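Local coordinates for Mll2253 protein (Mesorhizobium loti, PDB 3Q63) that is of unknown function but belongs to the AHA1 family, named after the activator of Hsp90 ATPase, and probably shares the Bet v 1-like helix-grip fold, at residues V13-S18 / G127-F132; E36-N41 / F51-D56; V47-N52 / C63-V68; Q83-D88 / G112-Q117. All blocks are in the same frame, centred on the assembly; numbering follows the deposited sequence.

All four contacts reach the same antiparallel sheet, but they differ in depth and chemistry. Contact 1 is buried and mainly apolar, with the stem and guanidinium of R15 at its margin and the long C-terminal helix packed on one edge strand. Contact 2, also buried, mixes side-chain packing with a sparse backbone pairing at the other edge; F131 of contact 1 touches W37, L38 and M39 there. Contacts 2 and 3 share F51 and N52 on strand 50-54, and contact 3, partly buried, relies on regular backbone bonds and a covered aromatic ring. Contact 4 lies at the surface, its centre about 19 Å from that of the chain; side-chain amide and guanidinium groups meet backbone carbonyls there.

Contact 1 (V13-S18 / G127-F132); sequences VERQIS and GWPQFF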
loop_
_atom_site.group_PDB
_atom_site.type_symbol
_atom_site.label_atom_id
_atom_site.label_comp_id
_atom_site.label_asym_id
_atom_site.label_seq_id
_atom_site.Cartn_x
_atom_site.Cartn_y
_atom_site.Cartn_z
ATOM N N VAL B 13 -4.500 -9.537 -16.186
ATOM C CA VAL B 13 -5.350 -8.371 -16.360
ATOM C C VAL B 13 -5.007 -7.750 -17.716
ATOM O O VAL B 13 -3.834 -7.582 -18.053
ATOM C CB VAL B 13 -5.131 -7.330 -15.232
ATOM C CG1 VAL B 13 -6.011 -6.114 -15.466
ATOM C CG2 VAL B 13 -5.470 -7.951 -13.871
ATOM N N GLU B 14 -6.032 -7.438 -18.504
ATOM C CA GLU B 14 -5.825 -6.854 -19.831
ATOM C C GLU B 14 -6.632 -5.571 -19.971
ATOM O O GLU B 14 -7.695 -5.424 -19.371
ATOM C CB GLU B 14 -6.230 -7.860 -20.914
ATOM C CG GLU B 14 -5.535 -9.214 -20.778
ATOM C CD GLU B 14 -5.846 -10.170 -21.920
ATOM O OE1 GLU B 14 -5.202 -10.060 -22.978
ATOM O OE2 GLU B 14 -6.734 -11.034 -21.759
ATOM N N ARG B 15 -6.123 -4.646 -20.774
ATOM C CA ARG B 15 -6.778 -3.368 -20.962
ATOM C C ARG B 15 -6.436 -2.807 -22.328
ATOM O O ARG B 15 -5.324 -2.998 -22.822
ATOM C CB ARG B 15 -6.314 -2.370 -19.888
ATOM C CG ARG B 15 -6.744 -2.686 -18.439
ATOM C CD ARG B 15 -8.074 -2.022 -18.090
ATOM N NE ARG B 15 -8.460 -2.214 -16.691
ATOM C CZ ARG B 15 -8.902 -3.362 -16.180
ATOM N NH1 ARG B 15 -9.023 -4.435 -16.949
ATOM N NH2 ARG B 15 -9.228 -3.439 -14.896
ATOM N N GLN B 16 -7.399 -2.132 -22.945
ATOM C CA GLN B 16 -7.169 -1.496 -24.239
ATOM C C GLN B 16 -6.928 -0.036 -23.876
ATOM O O GLN B 16 -7.799 0.613 -23.296
ATOM C CB GLN B 16 -8.408 -1.623 -25.133
ATOM C CG GLN B 16 -8.322 -0.846 -26.439
ATOM C CD GLN B 16 -7.129 -1.250 -27.289
ATOM O OE1 GLN B 16 -6.940 -2.428 -27.616
ATOM N NE2 GLN B 16 -6.320 -0.269 -27.663
ATOM N N ILE B 17 -5.744 0.470 -24.199
ATOM C CA ILE B 17 -5.385 1.848 -23.878
ATOM C C ILE B 17 -5.330 2.716 -25.127
ATOM O O ILE B 17 -4.637 2.387 -26.094
ATOM C CB ILE B 17 -4.015 1.908 -23.152
ATOM C CG1 ILE B 17 -4.076 1.070 -21.868
ATOM C CG2 ILE B 17 -3.657 3.352 -22.822
ATOM C CD1 ILE B 17 -2.784 1.062 -21.062
ATOM N N SER B 18 -6.069 3.822 -25.093
ATOM C CA SER B 18 -6.149 4.754 -26.212
ATOM C C SER B 18 -4.948 5.693 -26.319
ATOM O O SER B 18 -5.106 6.909 -26.454
ATOM C CB SER B 18 -7.430 5.585 -26.106
ATOM O OG SER B 18 -8.573 4.775 -26.302
ATOM N N GLY B 127 -6.478 -5.503 -7.348
ATOM C CA GLY B 127 -5.497 -4.458 -7.124
ATOM C C GLY B 127 -4.968 -3.886 -8.428
ATOM O O GLY B 127 -4.803 -2.672 -8.560
ATOM N N TRP B 128 -4.706 -4.754 -9.400
ATOM C CA TRP B 128 -4.185 -4.299 -10.686
ATOM C C TRP B 128 -5.162 -3.432 -11.479
ATOM O O TRP B 128 -4.752 -2.482 -12.143
ATOM C CB TRP B 128 -3.709 -5.493 -11.523
ATOM C CG TRP B 128 -2.332 -5.915 -11.122
ATOM C CD1 TRP B 128 -1.985 -7.010 -10.378
ATOM C CD2 TRP B 128 -1.122 -5.185 -11.353
ATOM N NE1 TRP B 128 -0.632 -7.004 -10.126
ATOM C CE2 TRP B 128 -0.077 -5.896 -10.713
ATOM C CE3 TRP B 128 -0.817 -3.997 -12.038
ATOM C CZ2 TRP B 128 1.253 -5.453 -10.735
ATOM C CZ3 TRP B 128 0.507 -3.557 -12.060
ATOM C CH2 TRP B 128 1.523 -4.287 -11.411
ATOM N N PRO B 129 -6.464 -3.756 -11.430
ATOM C CA PRO B 129 -7.449 -2.954 -12.158
ATOM C C PRO B 129 -7.415 -1.513 -11.632
ATOM O O PRO B 129 -7.615 -0.557 -12.387
ATOM C CB PRO B 129 -8.759 -3.671 -11.844
ATOM C CG PRO B 129 -8.323 -5.106 -11.769
ATOM C CD PRO B 129 -7.076 -4.996 -10.921
ATOM N N GLN B 130 -7.155 -1.367 -10.334
ATOM C CA GLN B 130 -7.072 -0.048 -9.712
ATOM C C GLN B 130 -5.819 0.674 -10.211
ATOM O O GLN B 130 -5.862 1.859 -10.517
ATOM C CB GLN B 130 -7.029 -0.182 -8.183
ATOM C CG GLN B 130 -8.236 -0.917 -7.600
ATOM C CD GLN B 130 -8.075 -1.244 -6.125
ATOM O OE1 GLN B 130 -7.106 -1.896 -5.720
ATOM N NE2 GLN B 130 -9.034 -0.802 -5.311
ATOM N N PHE B 131 -4.702 -0.042 -10.298
ATOM C CA PHE B 131 -3.463 0.566 -10.773
ATOM C C PHE B 131 -3.616 1.015 -12.231
ATOM O O PHE B 131 -3.209 2.121 -12.591
ATOM C CB PHE B 131 -2.288 -0.413 -10.660
ATOM C CG PHE B 131 -1.805 -0.644 -9.247
ATOM C CD1 PHE B 131 -1.624 0.420 -8.365
ATOM C CD2 PHE B 131 -1.471 -1.925 -8.819
ATOM C CE1 PHE B 131 -1.114 0.212 -7.083
ATOM C CE2 PHE B 131 -0.959 -2.148 -7.537
ATOM C CZ PHE B 131 -0.780 -1.074 -6.668
ATOM N N PHE B 132 -4.211 0.168 -13.068
ATOM C CA PHE B 132 -4.393 0.513 -14.473
ATOM C C PHE B 132 -5.346 1.686 -14.666
ATOM O O PHE B 132 -5.224 2.439 -15.631
ATOM C CB PHE B 132 -4.878 -0.703 -15.261
ATOM C CG PHE B 132 -3.841 -1.782 -15.403
ATOM C CD1 PHE B 132 -2.485 -1.482 -15.282
ATOM C CD2 PHE B 132 -4.213 -3.084 -15.707
ATOM C CE1 PHE B 132 -1.513 -2.470 -15.467
ATOM C CE2 PHE B 132 -3.251 -4.077 -15.894
ATOM C CZ PHE B 132 -1.899 -3.769 -15.775
#
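The ring of F132 turns an edge to V13, whose CG1 lies near the ring plane, 3.5 Å from F132 CE2. R15 reaches the same ring obliquely, through its aliphatic stem, R15 CG standing 3.7 Å from F132 CD2. Beyond that stem the guanidinium is steep to the phenyl ring, the planes 76° apart. Its own edge is given to P129 instead: R15 NH2 lies 3.1 Å from P129 CB. The indole of W128 carries F131 CD2 over one face, toward the rim; across to the strand it is the CB of W128, 3.8 Å from V13 CG2, that touches. V13 thus divides its methyls: CG1, anti to the backbone N (chi1 179°), serves F132, and CG2 serves W128. A compact beta-branched residue suits both an extended strand and the place between F132 and the CB of W128. Arginine suits the partly exposed margin, its stem packing obliquely against F132 while R15 NH1 donates to E14 O at 2.9 Å. P129 has no N-H to give, and the helix is kinked there. Strand 13-17 and helix segment 127-132 run nearly parallel, 24° apart, at a closest axis approach of 9.2 Å. The strand is bonded on to strand 103-113, whose L106 and M108 also touch F132; F95 of strand 92-100 does too, while Q110 accepts from W128 NE1, so the C-terminal helix lies across several strands.

Contact 2 (E36-N41 / F51-D56); sequences EWLMKN and FNISAD
A water lies between the backbones of K40 and S54, accepting from K40 N at 2.9 Å and donating weakly to S54 O. Beside it one direct bond crosses, S54 N to K40 O at 3.0 Å. CA-H...O contacts supplement it: I53 CA to K40 O, and N41 CA to N52 O, each 3.3 Å. M39, modelled as selenomethionine, has CG between the backbone N and the carbonyl carbon (chi1 70°); its selenium lies 4.1 Å from A55 CB. A long flexible chain suits this buried place, its end lying beside the backbone of S54. I53 sets CD1 3.8 Å from L38 CD2, the side chains crossing at about a right angle. An alanine at I53 would probably open a gap beside L38, whose CD2 would lose its apolar mate. S54 OG bonds R119 of the second subunit at this edge. The short, weakly bonded strand 40-41 and strand 50-54 form an antiparallel beta hairpin at the sheet margin, consistent with the Bet v 1-like helix-grip fold.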
loop_
_atom_site.group_PDB
_atom_site.type_symbol
_atom_site.label_atom_id
_atom_site.label_comp_id
_atom_site.label_asym_id
_atom_site.label_seq_id
_atom_site.Cartn_x
_atom_site.Cartn_y
_atom_site.Cartn_z
ATOM N N GLU B 36 3.274 7.862 -10.100
ATOM C CA GLU B 36 1.991 8.522 -10.319
ATOM C C GLU B 36 0.800 7.560 -10.331
ATOM O O GLU B 36 -0.276 7.903 -9.851
ATOM C CB GLU B 36 2.046 9.301 -11.636
ATOM C CG GLU B 36 1.300 10.614 -11.614
ATOM C CD GLU B 36 1.719 11.502 -10.454
ATOM O OE1 GLU B 36 2.921 11.840 -10.355
ATOM O OE2 GLU B 36 0.843 11.851 -9.632
ATOM N N TRP B 37 0.983 6.364 -10.884
ATOM C CA TRP B 37 -0.107 5.395 -10.930
ATOM C C TRP B 37 0.144 4.205 -10.019
ATOM O O TRP B 37 -0.788 3.499 -9.634
ATOM C CB TRP B 37 -0.345 4.893 -12.357
ATOM C CG TRP B 37 0.841 4.243 -13.001
ATOM C CD1 TRP B 37 1.836 4.865 -13.703
ATOM C CD2 TRP B 37 1.171 2.849 -12.990
ATOM N NE1 TRP B 37 2.763 3.948 -14.129
ATOM C CE2 TRP B 37 2.381 2.702 -13.707
ATOM C CE3 TRP B 37 0.565 1.710 -12.444
ATOM C CZ2 TRP B 37 2.997 1.464 -13.891
ATOM C CZ3 TRP B 37 1.183 0.471 -12.628
ATOM C CH2 TRP B 37 2.387 0.362 -13.347
ATOM N N LEU B 38 1.405 3.980 -9.674
ATOM C CA LEU B 38 1.753 2.873 -8.799
ATOM C C LEU B 38 2.135 3.457 -7.441
ATOM O O LEU B 38 1.264 3.716 -6.611
ATOM C CB LEU B 38 2.909 2.079 -9.406
ATOM C CG LEU B 38 3.220 0.752 -8.728
ATOM C CD1 LEU B 38 2.027 -0.205 -8.853
ATOM C CD2 LEU B 38 4.445 0.157 -9.372
HETATM N N MSE B 39 3.431 3.664 -7.219
HETATM C CA MSE B 39 3.924 4.263 -5.980
HETATM C C MSE B 39 5.434 4.468 -6.041
HETATM O O MSE B 39 6.083 4.101 -7.023
HETATM C CB MSE B 39 3.562 3.394 -4.764
HETATM C CG MSE B 39 4.319 2.079 -4.668
HETATM SE SE MSE B 39 3.577 0.861 -3.333
HETATM C CE MSE B 39 2.287 -0.080 -4.433
ATOM N N LYS B 40 5.966 5.077 -4.984
ATOM C CA LYS B 40 7.387 5.369 -4.832
ATOM C C LYS B 40 8.232 4.193 -5.303
ATOM O O LYS B 40 7.950 3.043 -4.969
ATOM C CB LYS B 40 7.689 5.647 -3.360
ATOM C CG LYS B 40 8.739 6.713 -3.096
ATOM C CD LYS B 40 10.086 6.380 -3.691
ATOM C CE LYS B 40 11.126 7.420 -3.267
ATOM N NZ LYS B 40 11.272 7.487 -1.779
ATOM N N ASN B 41 9.281 4.483 -6.064
ATOM C CA ASN B 41 10.132 3.429 -6.586
ATOM C C ASN B 41 11.429 3.989 -7.136
ATOM O O ASN B 41 11.541 5.187 -7.391
ATOM C CB ASN B 41 9.427 2.724 -7.734
ATOM C CG ASN B 41 9.273 3.626 -8.943
ATOM O OD1 ASN B 41 8.412 4.511 -8.971
ATOM N ND2 ASN B 41 10.129 3.426 -9.942
ATOM N N PHE B 51 15.523 -3.117 -7.249
ATOM C CA PHE B 51 14.888 -1.917 -6.725
ATOM C C PHE B 51 13.745 -2.277 -5.793
ATOM O O PHE B 51 13.445 -3.459 -5.569
ATOM C CB PHE B 51 14.363 -1.040 -7.876
ATOM C CG PHE B 51 13.247 -1.665 -8.674
ATOM C CD1 PHE B 51 11.918 -1.313 -8.440
ATOM C CD2 PHE B 51 13.521 -2.612 -9.655
ATOM C CE1 PHE B 51 10.883 -1.894 -9.169
ATOM C CE2 PHE B 51 12.493 -3.200 -10.391
ATOM C CZ PHE B 51 11.169 -2.840 -10.147
ATOM N N ASN B 52 13.122 -1.244 -5.238
ATOM C CA ASN B 52 11.994 -1.418 -4.340
ATOM C C ASN B 52 10.852 -0.519 -4.773
ATOM O O ASN B 52 11.044 0.476 -5.469
ATOM C CB ASN B 52 12.364 -1.057 -2.894
ATOM C CG ASN B 52 13.394 -1.986 -2.306
ATOM O OD1 ASN B 52 14.575 -1.666 -2.269
ATOM N ND2 ASN B 52 12.952 -3.154 -1.852
ATOM N N ILE B 53 9.660 -0.898 -4.346
ATOM C CA ILE B 53 8.447 -0.154 -4.609
ATOM C C ILE B 53 7.888 -0.049 -3.190
ATOM O O ILE B 53 7.632 -1.069 -2.547
ATOM C CB ILE B 53 7.497 -0.955 -5.531
ATOM C CG1 ILE B 53 8.154 -1.159 -6.898
ATOM C CG2 ILE B 53 6.191 -0.204 -5.729
ATOM C CD1 ILE B 53 7.269 -1.896 -7.909
ATOM N N SER B 54 7.740 1.174 -2.687
ATOM C CA SER B 54 7.266 1.367 -1.320
ATOM C C SER B 54 6.107 2.346 -1.176
ATOM O O SER B 54 5.944 3.276 -1.973
ATOM C CB SER B 54 8.431 1.817 -0.427
ATOM O OG SER B 54 8.942 3.077 -0.841
ATOM N N ALA B 55 5.314 2.128 -0.131
ATOM C CA ALA B 55 4.142 2.946 0.159
ATOM C C ALA B 55 4.391 3.932 1.297
ATOM O O ALA B 55 5.311 3.751 2.093
ATOM C CB ALA B 55 2.971 2.035 0.516
ATOM N N ASP B 56 3.556 4.961 1.397
ATOM C CA ASP B 56 3.740 5.951 2.457
ATOM C C ASP B 56 3.520 5.398 3.863
ATOM O O ASP B 56 4.090 5.913 4.821
ATOM C CB ASP B 56 2.818 7.158 2.247
ATOM C CG ASP B 56 3.211 7.995 1.037
ATOM O OD1 ASP B 56 4.397 7.961 0.639
ATOM O OD2 ASP B 56 2.333 8.696 0.500
HETATM O O HOH W 1 4.199 6.125 -2.912
#

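Contact 3 (V47-N52 / C63-V68); sequences VGHRFN and CEVLAV
From CB of F51, on the same face as C63, chi1 of 66° sets CG between the backbone N and the carbonyl carbon. F51 CD2 then lies 3.8 Å from C63 O, while CE1 meets C63 SG. CE2 reaches V65 CG2 at 3.8 Å, and at the tip CZ is 3.3 Å from C63 CB. That CB covers one ring face in a CH-pi contact, 3.5 Å from the centroid and 20° off the normal; SG makes an oblique sulfur-aromatic contact. The small cysteine lets the ring lie close. F51 and C63 exchange both backbone bonds, F51 N to C63 O at 2.8 Å and C63 N to F51 O at 2.7 Å. V65 N donates to H49 O, and V65 O accepts from G48 N at 2.7 Å. G48 has a positive phi (88°), at which a CB would jam against the carbonyl O of V47, so glycine belongs here. R50 and E64 form the next, non-hydrogen-bonded pair, their long polar side chains on the opposite face. On the other side of strand 60-69, L66 and A67 both face S75 of strand 73-77, a classic beta bulge. Strands 50-54 and 60-69 make an antiparallel beta hairpin.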
loop_
_atom_site.group_PDB
_atom_site.type_symbol
_atom_site.label_atom_id
_atom_site.label_comp_id
_atom_site.label_asym_id
_atom_site.label_seq_id
_atom_site.Cartn_x
_atom_site.Cartn_y
_atom_site.Cartn_z
ATOM N N VAL B 47 18.123 -5.030 -17.164
ATOM C CA VAL B 47 18.031 -6.397 -16.674
ATOM C C VAL B 47 18.949 -6.630 -15.480
ATOM O O VAL B 47 20.118 -6.243 -15.496
ATOM C CB VAL B 47 18.404 -7.408 -17.780
ATOM C CG1 VAL B 47 18.400 -8.818 -17.214
ATOM C CG2 VAL B 47 17.421 -7.295 -18.944
ATOM N N GLY B 48 18.405 -7.265 -14.445
ATOM C CA GLY B 48 19.186 -7.557 -13.258
ATOM C C GLY B 48 19.163 -6.429 -12.247
ATOM O O GLY B 48 19.626 -6.590 -11.120
ATOM N N HIS B 49 18.620 -5.283 -12.639
ATOM C CA HIS B 49 18.563 -4.141 -11.738
ATOM C C HIS B 49 17.629 -4.416 -10.566
ATOM O O HIS B 49 16.479 -4.813 -10.746
ATOM C CB HIS B 49 18.108 -2.894 -12.498
ATOM C CG HIS B 49 17.914 -1.692 -11.627
ATOM N ND1 HIS B 49 16.701 -1.373 -11.054
ATOM C CD2 HIS B 49 18.786 -0.744 -11.209
ATOM C CE1 HIS B 49 16.834 -0.280 -10.321
ATOM N NE2 HIS B 49 18.089 0.121 -10.399
ATOM N N ARG B 50 18.135 -4.216 -9.357
ATOM C CA ARG B 50 17.321 -4.445 -8.178
ATOM C C ARG B 50 16.796 -3.123 -7.638
ATOM O O ARG B 50 17.515 -2.123 -7.602
ATOM C CB ARG B 50 18.135 -5.210 -7.126
ATOM C CG ARG B 50 19.628 -5.178 -7.371
ATOM C CD ARG B 50 20.285 -6.547 -7.182
ATOM N NE ARG B 50 19.881 -7.187 -5.931
ATOM C CZ ARG B 50 20.609 -8.092 -5.281
ATOM N NH1 ARG B 50 20.158 -8.620 -4.152
ATOM N NH2 ARG B 50 21.793 -8.457 -5.750
ATOM N N PHE B 51 15.523 -3.117 -7.249
ATOM C CA PHE B 51 14.888 -1.917 -6.725
ATOM C C PHE B 51 13.745 -2.277 -5.793
ATOM O O PHE B 51 13.445 -3.459 -5.569
ATOM C CB PHE B 51 14.363 -1.040 -7.876
ATOM C CG PHE B 51 13.247 -1.665 -8.674
ATOM C CD1 PHE B 51 11.918 -1.313 -8.440
ATOM C CD2 PHE B 51 13.521 -2.612 -9.655
ATOM C CE1 PHE B 51 10.883 -1.894 -9.169
ATOM C CE2 PHE B 51 12.493 -3.200 -10.391
ATOM C CZ PHE B 51 11.169 -2.840 -10.147
ATOM N N ASN B 52 13.122 -1.244 -5.238
ATOM C CA ASN B 52 11.994 -1.418 -4.340
ATOM C C ASN B 52 10.852 -0.519 -4.773
ATOM O O ASN B 52 11.044 0.476 -5.469
ATOM C CB ASN B 52 12.364 -1.057 -2.894
ATOM C CG ASN B 52 13.394 -1.986 -2.306
ATOM O OD1 ASN B 52 14.575 -1.666 -2.269
ATOM N ND2 ASN B 52 12.952 -3.154 -1.852
ATOM N N CYS B 63 12.144 -5.813 -5.677
ATOM C CA CYS B 63 12.031 -6.182 -7.084
ATOM C C CYS B 63 13.352 -6.245 -7.840
ATOM O O CYS B 63 14.353 -5.641 -7.443
ATOM C CB CYS B 63 11.127 -5.192 -7.820
ATOM S SG CYS B 63 9.626 -4.725 -6.968
ATOM N N GLU B 64 13.324 -6.967 -8.954
ATOM C CA GLU B 64 14.485 -7.115 -9.806
ATOM C C GLU B 64 14.018 -7.165 -11.257
ATOM O O GLU B 64 13.101 -7.913 -11.586
ATOM C CB GLU B 64 15.225 -8.407 -9.470
ATOM C CG GLU B 64 16.531 -8.558 -10.221
ATOM C CD GLU B 64 16.955 -10.004 -10.366
ATOM O OE1 GLU B 64 16.668 -10.801 -9.450
ATOM O OE2 GLU B 64 17.589 -10.336 -11.393
ATOM N N VAL B 65 14.634 -6.366 -12.119
ATOM C CA VAL B 65 14.258 -6.375 -13.527
ATOM C C VAL B 65 14.735 -7.691 -14.134
ATOM O O VAL B 65 15.883 -8.090 -13.943
ATOM C CB VAL B 65 14.879 -5.175 -14.278
ATOM C CG1 VAL B 65 14.436 -5.184 -15.730
ATOM C CG2 VAL B 65 14.435 -3.867 -13.612
ATOM N N LEU B 66 13.840 -8.370 -14.846
ATOM C CA LEU B 66 14.145 -9.656 -15.459
ATOM C C LEU B 66 14.260 -9.595 -16.971
ATOM O O LEU B 66 15.106 -10.261 -17.550
ATOM C CB LEU B 66 13.063 -10.674 -15.106
ATOM C CG LEU B 66 12.914 -11.004 -13.631
ATOM C CD1 LEU B 66 11.740 -11.960 -13.467
ATOM C CD2 LEU B 66 14.205 -11.632 -13.098
ATOM N N ALA B 67 13.389 -8.817 -17.607
ATOM C CA ALA B 67 13.421 -8.702 -19.055
ATOM C C ALA B 67 12.976 -7.324 -19.505
ATOM O O ALA B 67 12.104 -6.700 -18.893
ATOM C CB ALA B 67 12.538 -9.770 -19.690
ATOM N N VAL B 68 13.589 -6.845 -20.583
ATOM C CA VAL B 68 13.253 -5.538 -21.113
ATOM C C VAL B 68 13.330 -5.514 -22.630
ATOM O O VAL B 68 14.390 -5.722 -23.213
ATOM C CB VAL B 68 14.195 -4.458 -20.564
ATOM C CG1 VAL B 68 13.796 -3.100 -21.117
ATOM C CG2 VAL B 68 14.149 -4.448 -19.044
#

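Contact 4 (Q83-D88 / G112-Q117); sequences QDPAFD and GFRPDQ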
loop_
_atom_site.group_PDB
_atom_site.type_symbol
_atom_site.label_atom_id
_atom_site.label_comp_id
_atom_site.label_asym_id
_atom_site.label_seq_id
_atom_site.Cartn_x
_atom_site.Cartn_y
_atom_site.Cartn_z
ATOM N N GLN B 83 7.908 -14.005 7.402
ATOM C CA GLN B 83 7.922 -15.226 8.192
ATOM C C GLN B 83 6.659 -16.034 7.945
ATOM O O GLN B 83 6.690 -17.259 7.877
ATOM C CB GLN B 83 8.024 -14.880 9.676
ATOM C CG GLN B 83 8.703 -15.946 10.503
ATOM C CD GLN B 83 8.784 -15.582 11.968
ATOM O OE1 GLN B 83 7.766 -15.499 12.658
ATOM N NE2 GLN B 83 9.997 -15.352 12.453
ATOM N N ASP B 84 5.543 -15.343 7.803
ATOM C CA ASP B 84 4.285 -16.017 7.561
ATOM C C ASP B 84 4.128 -16.307 6.065
ATOM O O ASP B 84 4.060 -15.387 5.244
ATOM C CB ASP B 84 3.145 -15.147 8.082
ATOM C CG ASP B 84 1.789 -15.727 7.785
ATOM O OD1 ASP B 84 0.795 -15.203 8.336
ATOM O OD2 ASP B 84 1.713 -16.695 6.997
ATOM N N PRO B 85 4.065 -17.602 5.697
ATOM C CA PRO B 85 3.919 -18.051 4.307
ATOM C C PRO B 85 2.726 -17.443 3.579
ATOM O O PRO B 85 2.687 -17.408 2.348
ATOM C CB PRO B 85 3.814 -19.571 4.441
ATOM C CG PRO B 85 3.198 -19.747 5.798
ATOM C CD PRO B 85 3.958 -18.745 6.623
ATOM N N ALA B 86 1.754 -16.970 4.346
ATOM C CA ALA B 86 0.567 -16.349 3.773
ATOM C C ALA B 86 0.941 -15.010 3.133
ATOM O O ALA B 86 0.291 -14.561 2.186
ATOM C CB ALA B 86 -0.483 -16.133 4.862
ATOM N N PHE B 87 2.005 -14.394 3.646
ATOM C CA PHE B 87 2.475 -13.102 3.159
ATOM C C PHE B 87 3.814 -13.166 2.428
ATOM O O PHE B 87 4.173 -12.237 1.701
ATOM C CB PHE B 87 2.578 -12.115 4.324
ATOM C CG PHE B 87 1.251 -11.734 4.907
ATOM C CD1 PHE B 87 0.359 -10.961 4.180
ATOM C CD2 PHE B 87 0.880 -12.167 6.175
ATOM C CE1 PHE B 87 -0.888 -10.623 4.705
ATOM C CE2 PHE B 87 -0.362 -11.835 6.709
ATOM C CZ PHE B 87 -1.247 -11.062 5.972
ATOM N N ASP B 88 4.554 -14.253 2.626
ATOM C CA ASP B 88 5.848 -14.428 1.973
ATOM C C ASP B 88 5.609 -14.532 0.462
ATOM O O ASP B 88 5.478 -15.624 -0.084
ATOM C CB ASP B 88 6.519 -15.695 2.502
ATOM C CG ASP B 88 7.938 -15.857 2.007
ATOM O OD1 ASP B 88 8.748 -14.924 2.193
ATOM O OD2 ASP B 88 8.245 -16.927 1.442
ATOM N N GLY B 112 3.312 -16.809 -9.630
ATOM C CA GLY B 112 4.115 -17.134 -8.464
ATOM C C GLY B 112 3.282 -17.317 -7.215
ATOM O O GLY B 112 3.800 -17.666 -6.157
ATOM N N PHE B 113 1.981 -17.076 -7.335
ATOM C CA PHE B 113 1.068 -17.211 -6.208
ATOM C C PHE B 113 0.893 -18.677 -5.809
ATOM O O PHE B 113 0.493 -19.505 -6.625
ATOM C CB PHE B 113 -0.289 -16.604 -6.571
ATOM C CG PHE B 113 -0.268 -15.107 -6.706
ATOM C CD1 PHE B 113 -0.155 -14.298 -5.577
ATOM C CD2 PHE B 113 -0.339 -14.505 -7.961
ATOM C CE1 PHE B 113 -0.111 -12.915 -5.692
ATOM C CE2 PHE B 113 -0.296 -13.122 -8.089
ATOM C CZ PHE B 113 -0.181 -12.321 -6.952
ATOM N N ARG B 114 1.196 -18.991 -4.553
ATOM C CA ARG B 114 1.064 -20.355 -4.048
ATOM C C ARG B 114 -0.382 -20.642 -3.666
ATOM O O ARG B 114 -1.163 -19.720 -3.428
ATOM C CB ARG B 114 1.956 -20.554 -2.827
ATOM C CG ARG B 114 3.441 -20.527 -3.126
ATOM C CD ARG B 114 4.197 -19.960 -1.938
ATOM N NE ARG B 114 3.893 -20.671 -0.701
ATOM C CZ ARG B 114 4.124 -20.182 0.512
ATOM N NH1 ARG B 114 4.661 -18.977 0.645
ATOM N NH2 ARG B 114 3.820 -20.894 1.589
ATOM N N PRO B 115 -0.758 -21.929 -3.593
ATOM C CA PRO B 115 -2.123 -22.328 -3.236
ATOM C C PRO B 115 -2.497 -21.978 -1.798
ATOM O O PRO B 115 -3.665 -22.054 -1.410
ATOM C CB PRO B 115 -2.113 -23.833 -3.479
ATOM C CG PRO B 115 -0.705 -24.205 -3.133
ATOM C CD PRO B 115 0.086 -23.117 -3.820
ATOM N N ASP B 116 -1.500 -21.588 -1.013
ATOM C CA ASP B 116 -1.716 -21.231 0.386
ATOM C C ASP B 116 -1.705 -19.716 0.570
ATOM O O ASP B 116 -1.615 -19.211 1.694
ATOM C CB ASP B 116 -0.633 -21.887 1.250
ATOM C CG ASP B 116 0.775 -21.519 0.802
ATOM O OD1 ASP B 116 1.207 -20.384 1.088
ATOM O OD2 ASP B 116 1.442 -22.363 0.159
ATOM N N GLN B 117 -1.801 -18.999 -0.549
ATOM C CA GLN B 117 -1.803 -17.536 -0.551
ATOM C C GLN B 117 -3.055 -17.015 -1.250
ATOM O O GLN B 117 -2.976 -16.260 -2.223
ATOM C CB GLN B 117 -0.553 -17.015 -1.260
ATOM C CG GLN B 117 0.735 -17.582 -0.699
ATOM C CD GLN B 117 1.969 -17.031 -1.385
ATOM O OE1 GLN B 117 2.120 -17.147 -2.604
ATOM N NE2 GLN B 117 2.865 -16.434 -0.603
#
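P85 turns its carbonyl O to Q117, whose NE2 donates at 3.1 Å from nearly along the C=O axis. Q117 reaches the loop with CG anti to the carbonyl carbon (chi1 -54°) and an extended chain beyond it. The proline ring flanks R114, P85 CB lying in the guanidinium plane at its edge, 3.1 Å from R114 NH2. The N-H of the same peptide is tied by an Asx turn, A86 N to D84 OD2 at 2.7 Å; aspartate's short carboxylate suits a main-chain bond two residues on. A86 and Q117 have the nearest CA atoms, 5.1 Å apart. R114 to Q117 form a type I beta turn with Q117 at the N-cap of helix 118-141, so the contact joins the loop after strand 73-77 to the start of that helix. There R114 NH2 makes a salt bridge with D116 OD1 at 2.7 Å, while Q117 OE1 accepts from R114 N (2.8 Å, 171°). D88 O takes a weak bond from Q117 NE2 at 2.8 Å, and lies in plane at the guanidinium edge. An alanine at Q117 would probably leave R114 N without this acceptor and take from P85 O and, weakly, D88 O their amide donor. D88 OD1 accepts from H82 N.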